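Local coordinates for putative HTH-type transcriptional regulator YwnA (Bacillus subtilis subsp. subtilis, PDB 1XD7), which probably binds DNA through a winged helix-turn-helix domain and regulates transcription, as expected of an Rrf2-type regulator, at residues 6-9 / 10-14. Sequence-based numbering, arbitrary orientation.
Sequences SRLA and VAIHI
L8 turns its CG anti to the backbone N (chi1 -158°), whereas I12, one helical turn on, keeps CG1 beside its own backbone N (chi1 -56°), which, with a second bend at chi2, brings CD1 back to L8. The two side chains lie alongside one another, leaving the helix in the same direction, and they touch where CD2 of L8 lies 3.6 Å from CD1 of I12. Were I12 cut back to an alanine, the L8 methyl would probably lose its neighbour along the helix, and a gap would open toward L73 and L107 of the second subunit. The backbone beside them makes the opening turns of the helix. The N of A11 binds the O of R7 at 2.8 Å, and the N of H13 binds the O of A9 at 2.9 Å. That last carbonyl also takes a weak second bond from the N of I12, while the principal i to i+4 bond of I12, to the O of L8, is less surely placed. CD2 of H13 comes 3.6 Å from the O of A9, the ring set obliquely to it. The stretch is the N-terminal part of helix 7-19, and its faces are divided among neighbours. R7, V10 and I14 pack on M43 of helix 37-49, which belongs to the predicted helix-turn-helix. L8 and A11 lean on V76 of helix 73-80, and I12 on L73. F111 of the second subunit packs against S6 and L8, and L107 of that subunit against I12.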
ATOM      1  N   SER A   6      -3.102   1.082  -9.588  1.00 55.14           N
ATOM      2  CA  SER A   6      -1.678   1.493  -9.444  1.00 54.89           C
ATOM      3  C   SER A   6      -1.060   1.941 -10.773  1.00 54.52           C
ATOM      4  O   SER A   6      -1.307   1.349 -11.825  1.00 55.19           O
ATOM      5  CB  SER A   6      -0.867   0.339  -8.850  1.00 57.21           C
ATOM      6  OG  SER A   6      -1.095  -0.869  -9.561  1.00 60.35           O
ATOM      7  N   ARG A   7      -0.253   2.997 -10.711  1.00 52.96           N
ATOM      8  CA  ARG A   7       0.408   3.559 -11.887  1.00 50.36           C
ATOM      9  C   ARG A   7       1.661   2.754 -12.207  1.00 47.57           C
ATOM     10  O   ARG A   7       2.254   2.895 -13.278  1.00 45.09           O
ATOM     11  CB  ARG A   7       0.821   5.008 -11.614  1.00 52.99           C
ATOM     12  CG  ARG A   7      -0.241   5.877 -10.961  1.00 59.53           C
ATOM     13  CD  ARG A   7       0.215   7.337 -10.837  1.00 63.45           C
ATOM     14  NE  ARG A   7      -0.808   8.172 -10.209  1.00 66.89           N
ATOM     15  CZ  ARG A   7      -0.781   9.502 -10.190  1.00 69.94           C
ATOM     16  NH1 ARG A   7       0.220  10.156 -10.772  1.00 69.45           N
ATOM     17  NH2 ARG A   7      -1.754  10.181  -9.589  1.00 71.16           N
ATOM     18  N   LEU A   8       2.066   1.928 -11.249  1.00 44.55           N
ATOM     19  CA  LEU A   8       3.262   1.111 -11.372  1.00 42.29           C
ATOM     20  C   LEU A   8       3.014   0.065 -12.448  1.00 40.31           C
ATOM     21  O   LEU A   8       3.826  -0.140 -13.362  1.00 39.34           O
ATOM     22  CB  LEU A   8       3.530   0.430 -10.034  1.00 41.26           C
ATOM     23  CG  LEU A   8       4.923  -0.076  -9.687  1.00 38.70           C
ATOM     24  CD1 LEU A   8       4.747  -1.374  -8.933  1.00 36.62           C
ATOM     25  CD2 LEU A   8       5.767  -0.284 -10.907  1.00 37.76           C
ATOM     26  N   ALA A   9       1.877  -0.594 -12.325  1.00 38.12           N
ATOM     27  CA  ALA A   9       1.498  -1.606 -13.284  1.00 39.35           C
ATOM     28  C   ALA A   9       1.467  -0.974 -14.674  1.00 39.99           C
ATOM     29  O   ALA A   9       2.145  -1.432 -15.603  1.00 40.25           O
ATOM     30  CB  ALA A   9       0.135  -2.166 -12.928  1.00 38.46           C
ATOM     31  N   VAL A  10       0.695   0.097 -14.820  1.00 38.19           N
ATOM     32  CA  VAL A  10       0.611   0.747 -16.123  1.00 36.01           C
ATOM     33  C   VAL A  10       1.998   1.159 -16.599  1.00 36.04           C
ATOM     34  O   VAL A  10       2.312   1.066 -17.794  1.00 35.58           O
ATOM     35  CB  VAL A  10      -0.355   1.970 -16.077  1.00 34.63           C
ATOM     36  CG1 VAL A  10      -0.185   2.839 -17.293  1.00 30.55           C
ATOM     37  CG2 VAL A  10      -1.801   1.471 -16.004  1.00 33.68           C
ATOM     38  N   ALA A  11       2.843   1.601 -15.674  1.00 32.76           N
ATOM     39  CA  ALA A  11       4.180   1.995 -16.084  1.00 33.09           C
ATOM     40  C   ALA A  11       4.960   0.768 -16.561  1.00 33.38           C
ATOM     41  O   ALA A  11       5.778   0.867 -17.466  1.00 32.92           O
ATOM     42  CB  ALA A  11       4.909   2.685 -14.944  1.00 32.63           C
ATOM     43  N   ILE A  12       4.693  -0.387 -15.957  1.00 35.28           N
ATOM     44  CA  ILE A  12       5.374  -1.625 -16.336  1.00 37.91           C
ATOM     45  C   ILE A  12       4.954  -2.120 -17.736  1.00 38.99           C
ATOM     46  O   ILE A  12       5.810  -2.463 -18.564  1.00 39.68           O
ATOM     47  CB  ILE A  12       5.114  -2.743 -15.304  1.00 37.97           C
ATOM     48  CG1 ILE A  12       5.546  -2.282 -13.908  1.00 39.52           C
ATOM     49  CG2 ILE A  12       5.901  -3.978 -15.677  1.00 39.77           C
ATOM     50  CD1 ILE A  12       7.031  -2.025 -13.779  1.00 37.08           C
ATOM     51  N   HIS A  13       3.652  -2.162 -18.007  1.00 37.87           N
ATOM     52  CA  HIS A  13       3.187  -2.582 -19.333  1.00 36.97           C
ATOM     53  C   HIS A  13       3.853  -1.720 -20.377  1.00 37.78           C
ATOM     54  O   HIS A  13       4.385  -2.208 -21.376  1.00 39.47           O
ATOM     55  CB  HIS A  13       1.680  -2.404 -19.462  1.00 33.64           C
ATOM     56  CG  HIS A  13       0.900  -3.514 -18.858  1.00 31.17           C
ATOM     57  ND1 HIS A  13       0.801  -4.753 -19.448  1.00 36.01           N
ATOM     58  CD2 HIS A  13       0.236  -3.605 -17.683  1.00 34.52           C
ATOM     59  CE1 HIS A  13       0.108  -5.562 -18.664  1.00 36.77           C
ATOM     60  NE2 HIS A  13      -0.245  -4.889 -17.583  1.00 35.33           N
ATOM     61  N   ILE A  14       3.824  -0.421 -20.128  1.00 38.23           N
ATOM     62  CA  ILE A  14       4.403   0.533 -21.050  1.00 37.62           C
ATOM     63  C   ILE A  14       5.861   0.198 -21.297  1.00 39.17           C
ATOM     64  O   ILE A  14       6.297   0.082 -22.446  1.00 38.41           O
ATOM     65  CB  ILE A  14       4.274   1.954 -20.489  1.00 36.21           C
ATOM     66  CG1 ILE A  14       2.799   2.348 -20.461  1.00 38.45           C
ATOM     67  CG2 ILE A  14       5.069   2.920 -21.308  1.00 31.99           C
ATOM     68  CD1 ILE A  14       2.521   3.685 -19.786  1.00 39.82           C
TER